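Local coordinates for protein perosamine synthetase (Caulobacter crescentus, PDB 3BN1) that catalyses the pyridoxal-phosphate-dependent transfer of an amino group from L-glutamate to GDP-4-keto-6-deoxy-D-mannose, making GDP-perosamine for the O-antigen of the lipopolysaccharide, at residues G52-I57 against N201-A206; A65-L70 against V228-R233; E158-A163 against A180-F185; K45-Y50 against A244-V249. One frame throughout, in Å; residues are numbered along the deposited sequence.

Interaction 1 (G52-I57 against N201-A206); sequences GVKHAI and NDDDLA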
loop_
_atom_site.group_PDB
_atom_site.type_symbol
_atom_site.label_atom_id
_atom_site.label_comp_id
_atom_site.label_asym_id
_atom_site.label_seq_id
_atom_site.Cartn_x
_atom_site.Cartn_y
_atom_site.Cartn_z
ATOM N N GLY A 52 24.219 -1.332 6.281
ATOM C CA GLY A 52 25.078 -0.799 7.325
ATOM C C GLY A 52 24.374 0.261 8.177
ATOM O O GLY A 52 25.011 1.153 8.735
ATOM N N VAL A 53 23.081 0.112 8.419
ATOM C CA VAL A 53 22.428 1.140 9.239
ATOM C C VAL A 53 21.725 0.436 10.368
ATOM O O VAL A 53 21.610 -0.793 10.348
ATOM C CB VAL A 53 21.335 1.895 8.444
ATOM C CG1 VAL A 53 21.897 2.710 7.325
ATOM C CG2 VAL A 53 20.286 0.929 7.948
ATOM N N LYS A 54 21.223 1.205 11.333
ATOM C CA LYS A 54 20.512 0.594 12.445
ATOM C C LYS A 54 19.118 0.097 12.145
ATOM O O LYS A 54 18.730 -0.998 12.595
ATOM C CB LYS A 54 20.552 1.462 13.704
ATOM C CG LYS A 54 21.959 2.091 13.892
ATOM C CD LYS A 54 22.166 2.944 15.093
ATOM C CE LYS A 54 21.015 2.912 16.080
ATOM N NZ LYS A 54 20.701 4.316 16.509
ATOM N N HIS A 55 18.357 0.869 11.376
ATOM C CA HIS A 55 16.982 0.446 11.171
ATOM C C HIS A 55 16.567 0.278 9.748
ATOM O O HIS A 55 16.999 1.025 8.876
ATOM C CB HIS A 55 16.060 1.494 11.757
ATOM C CG HIS A 55 16.491 1.996 13.099
ATOM N ND1 HIS A 55 16.238 1.301 14.263
ATOM C CD2 HIS A 55 17.120 3.141 13.465
ATOM C CE1 HIS A 55 16.747 1.971 15.287
ATOM N NE2 HIS A 55 17.252 3.105 14.833
ATOM N N ALA A 56 15.633 -0.631 9.559
ATOM C CA ALA A 56 15.021 -0.776 8.235
ATOM C C ALA A 56 13.540 -1.092 8.483
ATOM O O ALA A 56 13.181 -1.962 9.304
ATOM C CB ALA A 56 15.690 -1.806 7.414
ATOM N N ILE A 57 12.695 -0.313 7.833
ATOM C CA ILE A 57 11.236 -0.390 7.948
ATOM C C ILE A 57 10.605 -0.813 6.632
ATOM O O ILE A 57 10.599 -0.055 5.657
ATOM C CB ILE A 57 10.675 1.014 8.405
ATOM C CG1 ILE A 57 11.223 1.475 9.779
ATOM C CG2 ILE A 57 9.123 0.954 8.549
ATOM C CD1 ILE A 57 12.592 2.236 9.789
ATOM N N ASN A 201 19.311 5.711 10.559
ATOM C CA ASN A 201 20.061 5.422 11.774
ATOM C C ASN A 201 19.389 6.037 12.994
ATOM O O ASN A 201 19.634 5.577 14.085
ATOM C CB ASN A 201 21.530 5.850 11.675
ATOM C CG ASN A 201 22.381 4.842 10.862
ATOM O OD1 ASN A 201 22.402 3.644 11.152
ATOM N ND2 ASN A 201 23.023 5.327 9.808
ATOM N N ASP A 202 18.511 7.031 12.805
ATOM C CA ASP A 202 17.852 7.749 13.892
ATOM C C ASP A 202 16.735 6.973 14.535
ATOM O O ASP A 202 15.759 6.620 13.879
ATOM C CB ASP A 202 17.306 9.066 13.422
ATOM C CG ASP A 202 16.653 9.838 14.550
ATOM O OD1 ASP A 202 17.412 10.397 15.359
ATOM O OD2 ASP A 202 15.404 9.845 14.631
ATOM N N ASP A 203 16.869 6.705 15.824
ATOM C CA ASP A 203 15.888 5.851 16.505
ATOM C C ASP A 203 14.519 6.473 16.548
ATOM O O ASP A 203 13.498 5.818 16.570
ATOM C CB ASP A 203 16.256 5.655 17.975
ATOM C CG ASP A 203 17.516 4.833 18.201
ATOM O OD1 ASP A 203 18.148 4.295 17.276
ATOM O OD2 ASP A 203 17.890 4.708 19.378
ATOM N N ASP A 204 14.458 7.770 16.690
ATOM C CA ASP A 204 13.137 8.292 16.858
ATOM C C ASP A 204 12.403 8.362 15.534
ATOM O O ASP A 204 11.181 8.231 15.487
ATOM C CB ASP A 204 13.241 9.653 17.548
ATOM C CG ASP A 204 13.581 9.547 19.061
ATOM O OD1 ASP A 204 14.033 8.487 19.556
ATOM O OD2 ASP A 204 13.407 10.550 19.791
ATOM N N LEU A 205 13.148 8.623 14.474
ATOM C CA LEU A 205 12.518 8.696 13.183
ATOM C C LEU A 205 12.040 7.297 12.868
ATOM O O LEU A 205 10.965 7.138 12.321
ATOM C CB LEU A 205 13.500 9.179 12.130
ATOM C CG LEU A 205 12.878 9.647 10.814
ATOM C CD1 LEU A 205 12.129 11.011 10.879
ATOM C CD2 LEU A 205 14.047 9.736 9.854
ATOM N N ALA A 206 12.830 6.280 13.195
ATOM C CA ALA A 206 12.388 4.952 12.858
ATOM C C ALA A 206 11.102 4.634 13.614
ATOM O O ALA A 206 10.201 3.997 13.073
ATOM C CB ALA A 206 13.477 3.909 13.165
HETATM O O HOH W 1 25.381 3.739 8.513
#

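Interaction 2 (A65-L70 against V228-R233); sequences ALHLAL and VGFNYR. With ACT (acetate ion), chain E.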
loop_
_atom_site.group_PDB
_atom_site.type_symbol
_atom_site.label_atom_id
_atom_site.label_comp_id
_atom_site.label_asym_id
_atom_site.label_seq_id
_atom_site.Cartn_x
_atom_site.Cartn_y
_atom_site.Cartn_z
ATOM N N ALA A 65 6.731 4.127 0.860
ATOM C CA ALA A 65 7.965 4.242 1.595
ATOM C C ALA A 65 8.308 5.723 1.580
ATOM O O ALA A 65 8.536 6.353 2.627
ATOM C CB ALA A 65 9.073 3.449 0.868
ATOM N N LEU A 66 8.388 6.294 0.381
ATOM C CA LEU A 66 8.699 7.703 0.336
ATOM C C LEU A 66 7.722 8.552 1.136
ATOM O O LEU A 66 8.106 9.400 1.934
ATOM C CB LEU A 66 8.666 8.140 -1.125
ATOM C CG LEU A 66 9.954 7.772 -1.860
ATOM C CD1 LEU A 66 9.796 7.962 -3.433
ATOM C CD2 LEU A 66 11.132 8.591 -1.326
ATOM N N HIS A 67 6.431 8.365 0.873
ATOM C CA HIS A 67 5.404 9.109 1.594
ATOM C C HIS A 67 5.615 8.946 3.096
ATOM O O HIS A 67 5.661 9.931 3.839
ATOM C CB HIS A 67 3.932 8.677 1.182
ATOM C CG HIS A 67 2.834 9.475 1.853
ATOM N ND1 HIS A 67 1.552 8.992 2.046
ATOM C CD2 HIS A 67 2.823 10.750 2.333
ATOM C CE1 HIS A 67 0.815 9.921 2.650
ATOM N NE2 HIS A 67 1.565 10.997 2.835
ATOM N N LEU A 68 5.724 7.696 3.534
ATOM C CA LEU A 68 5.892 7.453 4.935
ATOM C C LEU A 68 7.109 8.205 5.504
ATOM O O LEU A 68 7.033 8.863 6.547
ATOM C CB LEU A 68 6.057 5.946 5.173
ATOM C CG LEU A 68 6.274 5.523 6.630
ATOM C CD1 LEU A 68 5.039 5.945 7.478
ATOM C CD2 LEU A 68 6.413 4.018 6.627
ATOM N N ALA A 69 8.271 8.082 4.864
ATOM C CA ALA A 69 9.462 8.739 5.436
ATOM C C ALA A 69 9.297 10.276 5.520
ATOM O O ALA A 69 9.726 10.947 6.480
ATOM C CB ALA A 69 10.675 8.366 4.557
ATOM N N LEU A 70 8.691 10.881 4.494
ATOM C CA LEU A 70 8.537 12.344 4.511
ATOM C C LEU A 70 7.626 12.738 5.673
ATOM O O LEU A 70 7.853 13.704 6.404
ATOM C CB LEU A 70 7.843 12.798 3.247
ATOM C CG LEU A 70 8.770 12.668 2.048
ATOM C CD1 LEU A 70 8.038 12.830 0.707
ATOM C CD2 LEU A 70 10.053 13.564 2.131
ATOM N N VAL A 228 -2.874 10.129 13.149
ATOM C CA VAL A 228 -3.443 9.622 11.902
ATOM C C VAL A 228 -2.307 8.914 11.185
ATOM O O VAL A 228 -1.279 9.539 11.017
ATOM C CB VAL A 228 -3.888 10.755 11.004
ATOM C CG1 VAL A 228 -4.192 10.170 9.583
ATOM C CG2 VAL A 228 -5.069 11.401 11.597
ATOM N N GLY A 229 -2.442 7.619 10.879
ATOM C CA GLY A 229 -1.406 6.837 10.192
ATOM C C GLY A 229 -1.995 6.246 8.919
ATOM O O GLY A 229 -3.001 6.756 8.349
ATOM N N PHE A 230 -1.271 5.249 8.404
ATOM C CA PHE A 230 -1.554 4.645 7.092
ATOM C C PHE A 230 -1.463 3.158 7.188
ATOM O O PHE A 230 -1.005 2.600 8.208
ATOM C CB PHE A 230 -0.466 5.048 6.118
ATOM C CG PHE A 230 -0.191 6.522 6.119
ATOM C CD1 PHE A 230 -1.091 7.379 5.520
ATOM C CD2 PHE A 230 0.974 7.060 6.722
ATOM C CE1 PHE A 230 -0.883 8.734 5.505
ATOM C CE2 PHE A 230 1.182 8.432 6.747
ATOM C CZ PHE A 230 0.234 9.282 6.144
ATOM N N ASN A 231 -1.854 2.517 6.100
ATOM C CA ASN A 231 -1.682 1.062 6.050
ATOM C C ASN A 231 -0.607 0.826 4.983
ATOM O O ASN A 231 -0.893 0.658 3.789
ATOM C CB ASN A 231 -2.936 0.180 5.803
ATOM C CG ASN A 231 -2.576 -1.300 5.787
ATOM O OD1 ASN A 231 -1.367 -1.654 5.854
ATOM N ND2 ASN A 231 -3.585 -2.179 5.608
ATOM N N TYR A 232 0.637 0.860 5.454
ATOM C CA TYR A 232 1.724 0.715 4.518
ATOM C C TYR A 232 2.602 -0.472 4.882
ATOM O O TYR A 232 3.760 -0.473 4.571
ATOM C CB TYR A 232 2.567 1.992 4.516
ATOM C CG TYR A 232 1.942 3.222 3.834
ATOM C CD1 TYR A 232 0.796 3.122 3.039
ATOM C CD2 TYR A 232 2.466 4.496 4.075
ATOM C CE1 TYR A 232 0.247 4.257 2.410
ATOM C CE2 TYR A 232 1.970 5.617 3.433
ATOM C CZ TYR A 232 0.881 5.481 2.583
ATOM O OH TYR A 232 0.418 6.618 2.003
ATOM N N ARG A 233 2.051 -1.455 5.572
ATOM C CA ARG A 233 2.850 -2.588 6.026
ATOM C C ARG A 233 3.135 -3.576 4.927
ATOM O O ARG A 233 2.275 -3.847 4.106
ATOM C CB ARG A 233 2.076 -3.378 7.083
ATOM C CG ARG A 233 1.608 -2.501 8.210
ATOM C CD ARG A 233 0.664 -3.296 9.133
ATOM N NE ARG A 233 -0.679 -3.500 8.552
ATOM C CZ ARG A 233 -1.838 -3.144 9.127
ATOM N NH1 ARG A 233 -1.849 -2.596 10.345
ATOM N NH2 ARG A 233 -3.019 -3.413 8.527
HETATM C C ACT E . -5.641 -2.993 10.345
HETATM O O ACT E . -5.474 -2.572 9.162
HETATM O OXT ACT E . -4.656 -2.884 11.272
HETATM C CH3 ACT E . -6.963 -3.579 10.755
#

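Interaction 3 (E158-A163 against A180-F185); sequences EDAAEA and ATFSFF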
loop_
_atom_site.group_PDB
_atom_site.type_symbol
_atom_site.label_atom_id
_atom_site.label_comp_id
_atom_site.label_asym_id
_atom_site.label_seq_id
_atom_site.Cartn_x
_atom_site.Cartn_y
_atom_site.Cartn_z
ATOM N N GLU A 158 17.362 9.992 0.670
ATOM C CA GLU A 158 17.752 9.385 -0.612
ATOM C C GLU A 158 16.588 8.568 -1.205
ATOM O O GLU A 158 16.013 7.634 -0.569
ATOM C CB GLU A 158 18.865 8.376 -0.411
ATOM C CG GLU A 158 20.168 8.811 0.343
ATOM C CD GLU A 158 20.987 7.521 0.737
ATOM O OE1 GLU A 158 21.314 6.726 -0.195
ATOM O OE2 GLU A 158 21.218 7.276 1.963
ATOM N N ASP A 159 16.255 8.878 -2.446
ATOM C CA ASP A 159 15.323 7.978 -3.142
ATOM C C ASP A 159 16.287 6.941 -3.720
ATOM O O ASP A 159 16.899 7.131 -4.799
ATOM C CB ASP A 159 14.600 8.634 -4.310
ATOM C CG ASP A 159 13.582 7.697 -4.927
ATOM O OD1 ASP A 159 13.600 6.472 -4.620
ATOM O OD2 ASP A 159 12.715 8.195 -5.680
ATOM N N ALA A 160 16.490 5.844 -3.003
ATOM C CA ALA A 160 17.457 4.841 -3.480
ATOM C C ALA A 160 16.784 3.676 -4.184
ATOM O O ALA A 160 17.353 2.576 -4.220
ATOM C CB ALA A 160 18.288 4.320 -2.306
ATOM N N ALA A 161 15.569 3.894 -4.695
ATOM C CA ALA A 161 14.779 2.831 -5.370
ATOM C C ALA A 161 15.519 1.985 -6.387
ATOM O O ALA A 161 15.169 0.836 -6.595
ATOM C CB ALA A 161 13.466 3.409 -6.068
ATOM N N GLU A 162 16.479 2.570 -7.089
ATOM C CA GLU A 162 17.100 1.805 -8.177
ATOM C C GLU A 162 18.519 1.402 -7.864
ATOM O O GLU A 162 19.243 0.970 -8.771
ATOM C CB GLU A 162 17.120 2.767 -9.389
ATOM C CG GLU A 162 15.727 3.395 -9.586
ATOM C CD GLU A 162 15.650 4.361 -10.768
ATOM O OE1 GLU A 162 16.679 4.621 -11.427
ATOM O OE2 GLU A 162 14.528 4.852 -11.075
ATOM N N ALA A 163 18.917 1.583 -6.603
ATOM C CA ALA A 163 20.317 1.423 -6.275
ATOM C C ALA A 163 20.672 0.562 -5.063
ATOM O O ALA A 163 21.670 0.778 -4.385
ATOM C CB ALA A 163 20.896 2.860 -6.109
ATOM N N ALA A 180 16.340 6.889 3.874
ATOM C CA ALA A 180 16.389 6.642 2.418
ATOM C C ALA A 180 15.305 5.628 2.167
ATOM O O ALA A 180 14.903 4.910 3.099
ATOM C CB ALA A 180 17.708 5.984 2.038
ATOM N N THR A 181 14.927 5.493 0.891
ATOM C CA THR A 181 13.909 4.505 0.529
ATOM C C THR A 181 14.368 3.653 -0.665
ATOM O O THR A 181 15.250 4.026 -1.471
ATOM C CB THR A 181 12.558 5.164 0.235
ATOM O OG1 THR A 181 12.746 5.936 -0.937
ATOM C CG2 THR A 181 12.193 6.165 1.340
ATOM N N PHE A 182 13.784 2.463 -0.692
ATOM C CA PHE A 182 14.037 1.499 -1.734
ATOM C C PHE A 182 12.740 0.891 -2.217
ATOM O O PHE A 182 11.727 0.835 -1.492
ATOM C CB PHE A 182 14.888 0.342 -1.215
ATOM C CG PHE A 182 16.239 0.752 -0.746
ATOM C CD1 PHE A 182 16.425 1.211 0.572
ATOM C CD2 PHE A 182 17.326 0.658 -1.607
ATOM C CE1 PHE A 182 17.691 1.639 0.998
ATOM C CE2 PHE A 182 18.615 0.918 -1.167
ATOM C CZ PHE A 182 18.806 1.453 0.138
ATOM N N SER A 183 12.833 0.380 -3.428
ATOM C CA SER A 183 11.696 -0.255 -4.093
ATOM C C SER A 183 12.023 -1.710 -4.463
ATOM O O SER A 183 13.084 -2.006 -5.030
ATOM C CB SER A 183 11.422 0.439 -5.414
ATOM O OG SER A 183 10.429 -0.307 -6.119
ATOM N N PHE A 184 11.092 -2.620 -4.199
ATOM C CA PHE A 184 11.272 -4.028 -4.592
ATOM C C PHE A 184 10.163 -4.316 -5.575
ATOM O O PHE A 184 9.716 -5.446 -5.729
ATOM C CB PHE A 184 11.182 -4.927 -3.385
ATOM C CG PHE A 184 12.030 -4.439 -2.238
ATOM C CD1 PHE A 184 13.401 -4.257 -2.421
ATOM C CD2 PHE A 184 11.495 -4.247 -0.950
ATOM C CE1 PHE A 184 14.217 -3.822 -1.356
ATOM C CE2 PHE A 184 12.289 -3.801 0.115
ATOM C CZ PHE A 184 13.672 -3.603 -0.082
ATOM N N PHE A 185 9.804 -3.302 -6.350
ATOM C CA PHE A 185 8.847 -3.554 -7.434
ATOM C C PHE A 185 9.447 -4.668 -8.328
ATOM O O PHE A 185 10.642 -4.985 -8.275
ATOM C CB PHE A 185 8.679 -2.233 -8.199
ATOM C CG PHE A 185 7.688 -2.315 -9.299
ATOM C CD1 PHE A 185 6.390 -2.716 -9.029
ATOM C CD2 PHE A 185 8.058 -2.028 -10.598
ATOM C CE1 PHE A 185 5.456 -2.823 -10.036
ATOM C CE2 PHE A 185 7.132 -2.153 -11.596
ATOM C CZ PHE A 185 5.821 -2.546 -11.313
HETATM O O HOH W 2 11.765 4.745 -3.095
#

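Interaction 4 (K45-Y50 against A244-V249); sequences KAFADY and AQLERV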
loop_
_atom_site.group_PDB
_atom_site.type_symbol
_atom_site.label_atom_id
_atom_site.label_comp_id
_atom_site.label_asym_id
_atom_site.label_seq_id
_atom_site.Cartn_x
_atom_site.Cartn_y
_atom_site.Cartn_z
ATOM N N LYS A 45 15.997 -6.971 9.361
ATOM C CA LYS A 45 17.291 -7.143 9.998
ATOM C C LYS A 45 18.422 -7.241 8.980
ATOM O O LYS A 45 19.417 -6.531 9.044
ATOM C CB LYS A 45 17.253 -8.427 10.820
ATOM C CG LYS A 45 17.923 -8.287 12.179
ATOM C CD LYS A 45 18.879 -9.449 12.467
ATOM C CE LYS A 45 20.291 -9.225 11.900
ATOM N NZ LYS A 45 21.383 -9.307 12.923
ATOM N N ALA A 46 18.313 -8.227 8.113
ATOM C CA ALA A 46 19.335 -8.444 7.087
ATOM C C ALA A 46 19.531 -7.205 6.233
ATOM O O ALA A 46 20.610 -6.937 5.709
ATOM C CB ALA A 46 18.849 -9.570 6.164
ATOM N N PHE A 47 18.448 -6.475 5.999
ATOM C CA PHE A 47 18.569 -5.347 5.065
ATOM C C PHE A 47 19.282 -4.205 5.676
ATOM O O PHE A 47 20.038 -3.502 5.043
ATOM C CB PHE A 47 17.179 -4.890 4.562
ATOM C CG PHE A 47 17.254 -4.017 3.330
ATOM C CD1 PHE A 47 17.445 -4.598 2.083
ATOM C CD2 PHE A 47 17.341 -2.631 3.440
ATOM C CE1 PHE A 47 17.630 -3.831 0.944
ATOM C CE2 PHE A 47 17.510 -1.844 2.296
ATOM C CZ PHE A 47 17.614 -2.449 1.023
ATOM N N ALA A 48 18.981 -3.994 6.937
ATOM C CA ALA A 48 19.618 -2.939 7.680
ATOM C C ALA A 48 21.131 -3.205 7.759
ATOM O O ALA A 48 21.951 -2.287 7.652
ATOM C CB ALA A 48 18.997 -2.898 9.068
ATOM N N ASP A 49 21.482 -4.457 7.983
ATOM C CA ASP A 49 22.886 -4.863 8.005
ATOM C C ASP A 49 23.490 -4.706 6.609
ATOM O O ASP A 49 24.610 -4.247 6.455
ATOM C CB ASP A 49 23.054 -6.366 8.378
ATOM C CG ASP A 49 22.460 -6.723 9.731
ATOM O OD1 ASP A 49 22.303 -5.839 10.609
ATOM O OD2 ASP A 49 22.176 -7.930 9.908
ATOM N N TYR A 50 22.778 -5.098 5.569
ATOM C CA TYR A 50 23.377 -4.971 4.251
ATOM C C TYR A 50 23.676 -3.533 3.930
ATOM O O TYR A 50 24.731 -3.220 3.386
ATOM C CB TYR A 50 22.477 -5.597 3.235
ATOM C CG TYR A 50 23.045 -5.536 1.849
ATOM C CD1 TYR A 50 24.150 -6.290 1.487
ATOM C CD2 TYR A 50 22.499 -4.668 0.907
ATOM C CE1 TYR A 50 24.651 -6.238 0.166
ATOM C CE2 TYR A 50 22.967 -4.625 -0.407
ATOM C CZ TYR A 50 24.061 -5.400 -0.761
ATOM O OH TYR A 50 24.561 -5.316 -2.047
ATOM N N ALA A 244 14.843 -13.977 0.658
ATOM C CA ALA A 244 15.506 -14.919 -0.260
ATOM C C ALA A 244 16.268 -14.151 -1.360
ATOM O O ALA A 244 17.350 -14.555 -1.797
ATOM C CB ALA A 244 14.488 -15.880 -0.854
ATOM N N GLN A 245 15.724 -13.025 -1.812
ATOM C CA GLN A 245 16.421 -12.243 -2.851
ATOM C C GLN A 245 17.695 -11.686 -2.264
ATOM O O GLN A 245 18.730 -11.687 -2.934
ATOM C CB GLN A 245 15.573 -11.047 -3.283
ATOM C CG GLN A 245 14.411 -11.473 -4.132
ATOM C CD GLN A 245 14.814 -11.579 -5.612
ATOM O OE1 GLN A 245 14.978 -10.567 -6.309
ATOM N NE2 GLN A 245 15.037 -12.817 -6.070
ATOM N N LEU A 246 17.581 -11.146 -1.047
ATOM C CA LEU A 246 18.747 -10.523 -0.432
ATOM C C LEU A 246 19.875 -11.498 -0.158
ATOM O O LEU A 246 21.035 -11.116 -0.241
ATOM C CB LEU A 246 18.413 -9.689 0.806
ATOM C CG LEU A 246 19.363 -8.829 1.664
ATOM C CD1 LEU A 246 20.141 -7.710 0.974
ATOM C CD2 LEU A 246 18.662 -8.269 2.923
ATOM N N GLU A 247 19.525 -12.733 0.203
ATOM C CA GLU A 247 20.535 -13.771 0.414
ATOM C C GLU A 247 21.389 -13.967 -0.824
ATOM O O GLU A 247 22.489 -14.502 -0.766
ATOM C CB GLU A 247 19.857 -15.105 0.702
ATOM C CG GLU A 247 19.070 -15.157 1.992
ATOM C CD GLU A 247 18.215 -16.428 2.092
ATOM O OE1 GLU A 247 17.877 -17.023 1.042
ATOM O OE2 GLU A 247 17.837 -16.817 3.225
ATOM N N ARG A 248 20.887 -13.570 -1.974
ATOM C CA ARG A 248 21.660 -13.809 -3.167
ATOM C C ARG A 248 21.989 -12.502 -3.835
ATOM O O ARG A 248 22.267 -12.489 -5.019
ATOM C CB ARG A 248 20.864 -14.738 -4.082
ATOM C CG ARG A 248 21.126 -16.242 -3.746
ATOM C CD ARG A 248 20.399 -17.199 -4.652
ATOM N NE ARG A 248 20.853 -17.095 -6.033
ATOM C CZ ARG A 248 21.994 -17.612 -6.467
ATOM N NH1 ARG A 248 22.339 -17.466 -7.739
ATOM N NH2 ARG A 248 22.782 -18.262 -5.613
ATOM N N VAL A 249 21.973 -11.423 -3.065
ATOM C CA VAL A 249 22.194 -10.093 -3.621
ATOM C C VAL A 249 23.510 -9.993 -4.384
ATOM O O VAL A 249 23.574 -9.473 -5.503
ATOM C CB VAL A 249 22.110 -8.971 -2.558
ATOM C CG1 VAL A 249 23.373 -8.941 -1.705
ATOM C CG2 VAL A 249 21.972 -7.614 -3.241
#

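Interaction 1 (G52-I57 against N201-A206)
K54 and H55 meet N201 and D203 at one margin of the seven-stranded sheet of this aspartate-aminotransferase-like (type I) fold, where outermost strand 55-59 begins and strand 196-200 runs over into helix 203-213. Take K54 outward from its backbone. Its N gives a hydrogen bond to N201 OD1 at 2.7 Å, and CB lies against one face of the H55 ring. CG touches the same N201 OD1, CD passes N201 O, and the chain then bends at its third and fourth torsions (chi3 9°) to bring CE round to D203. K54 NZ ends between two acceptors, hydrogen-bonding N201 O at 2.9 Å and forming a salt bridge with D203 OD1 at 2.7 Å. Over the other face of the imidazole sits A206 CB, a CH-pi contact of 3.8 Å to the ring centroid, and the same methyl packs on I57 CD1. D202 caps the helix by accepting from L205 N, and a water links G52 O to N201 ND2. H55 NE2 donates to D203 OD1 at 2.9 Å with the oxygen in the ring plane, from the carboxylate face opposite to the one K54 NZ uses.

Interaction 2 (A65-L70 against V228-R233)
H67 and L68, on successive positions of helix 62-72, are met by F230 and Y232, alternate residues of an irregular, largely extended loop that passes beside the helix. H67 has CG anti to its backbone N (chi1 -177°), which carries the imidazole outward to the tip of Y232. There H67 ND1 and Y232 OH are joined by a 2.6 Å hydrogen bond in which either could be the donor, and the hydroxyl lies in the plane of the imidazole. The two rings therefore meet rim to rim, with planes 61° apart. F230 comes in obliquely beside the hydroxyl, its CE1 3.5 Å from H67 CE1 and its CZ towards NE2, while its CB lies over the centre of the Y232 ring. H67, F230 and Y232 thus form an aromatic cluster, completed by the edge-to-face ring of Y97, between helix 62-72 of the type I aminotransferase fold and a loop that reaches the dimer interface. One residue on, L68 sets CB against Y232 CD2 at 4.0 Å and CD1 against F230 CD2 at 4.3 Å. The loop serves the second subunit: N231 ND2 hydrogen-bonds the cofactor-bearing lysine there, and R233 NE forms a salt bridge with E194 of that subunit. The R233 guanidinium also grips an acetate, probably from the crystallisation liquor, with NH1 on ACT OXT at 3.0 Å and NH2 on ACT O at 2.7 Å.

Interaction 3 (E158-A163 against A180-F185)
E158 and A180 lie side by side on parallel strands 155-159 and 179-183, with CB to CB 3.6 Å apart, both pointing to one face of the sheet. D159 and T181 point to the other. T181 N donates to E158 O at 2.8 Å, a nearly linear approach to that carbonyl, while the bond back from A160 N to T181 O is weak, because segment 158-163 is already leaving the sheet for the type I turn A160-A163. D159 begins that departure: OD1 accepts from A161 N, an Asx turn. T181 OG1 stands 3.8 Å from D159 OD1, and a water bridges the two, 2.9 Å from D159 OD1 and 2.7 Å from T181 OG1; D159 OD2 turns to S91. The F182 ring takes A160 CB over one face, a CH-pi contact of 3.9 Å to the ring centroid, while A163 C comes to its edge. Further along, A161 CB packs on S183 CB. The E158 carboxylate is held from outside by backbone N-H groups of L176, G177 and G174 and by H134 NE2.

Both segments run on from the carboxyl ends of their strands to the active site, where such folds commonly hold the cofactor. E162 hydrogen-bonds O3 of the pyridoxal-phosphate lysine at 188, and F185 touches the bound 2-oxoglutarate. S183 OG, anti to its backbone N (chi1 172°), accepts from F185 N in an ST turn; with its acceptor side so used, its bond to OP1 of the cofactor is consistent with the hydroxyl donating to the phosphate.

Interaction 4 (K45-Y50 against A244-V249)
L246, near the end of helix 236-247, is the bump of this contact, and A46, F47 and Y50 on helix 38-51 make the hollow that takes it. With CG anti to its backbone N (chi1 -176°), L246 reaches straight across and its two methyls part. L246 CD2 presses against A46 CB at 3.5 Å, tighter than usual for two carbons, and against F47 N at 3.6 Å, with F47 CD1 at 4.0 Å from it. CD1 goes the other way, over the face of the Y50 ring, a CH-pi contact of 4.1 Å to the ring centroid. The A46 methyl and F47 bound the hollow on the CD2 side, the Y50 ring on the CD1 side. F47 also meets F182 of the central sheet edge to face, so helix 38-51 is packed between that sheet and helix 236-247.

Y50 is a second projection, with its CG likewise anti to the backbone N. Its outer end meets V249 tip to tip, with CE1 3.5 Å from V249 CG1 and OH 3.7 Å from V249 CG2. V249 starts helix 249-266, so Y50 touches both helices across the break at R248. K172 is its cation-pi partner.

No hydrogen bond crosses, so helix 38-51 is held here by the fit of the L246 methyls between A46, F47 and the Y50 face, with V249 at the ring's tip, an essentially apolar, dispersive cohesion.

Overall arrangement
From the N terminus, helix 38-51 opens interaction 4, strand 55-59 opens interaction 1 and helix 62-72 opens interaction 2. Interaction 3 then opens at 158 and is the first to close, at 180-185, tying two neighbouring parallel strands in the middle of the large sheet. Interaction 1 closes at 201-206, interaction 2 at 228-233 and interaction 4 last, at 244-249, so 4 encloses the other three. Interaction 3 also lies within both 1 and 2, which cross each other. The contacts join in space: A48 O probably accepts from V53 N and A48 CB packs on A56, L66 packs on T181, and F47 meets F182 edge to face, linking helices 38-51 and 62-72 to the central sheet.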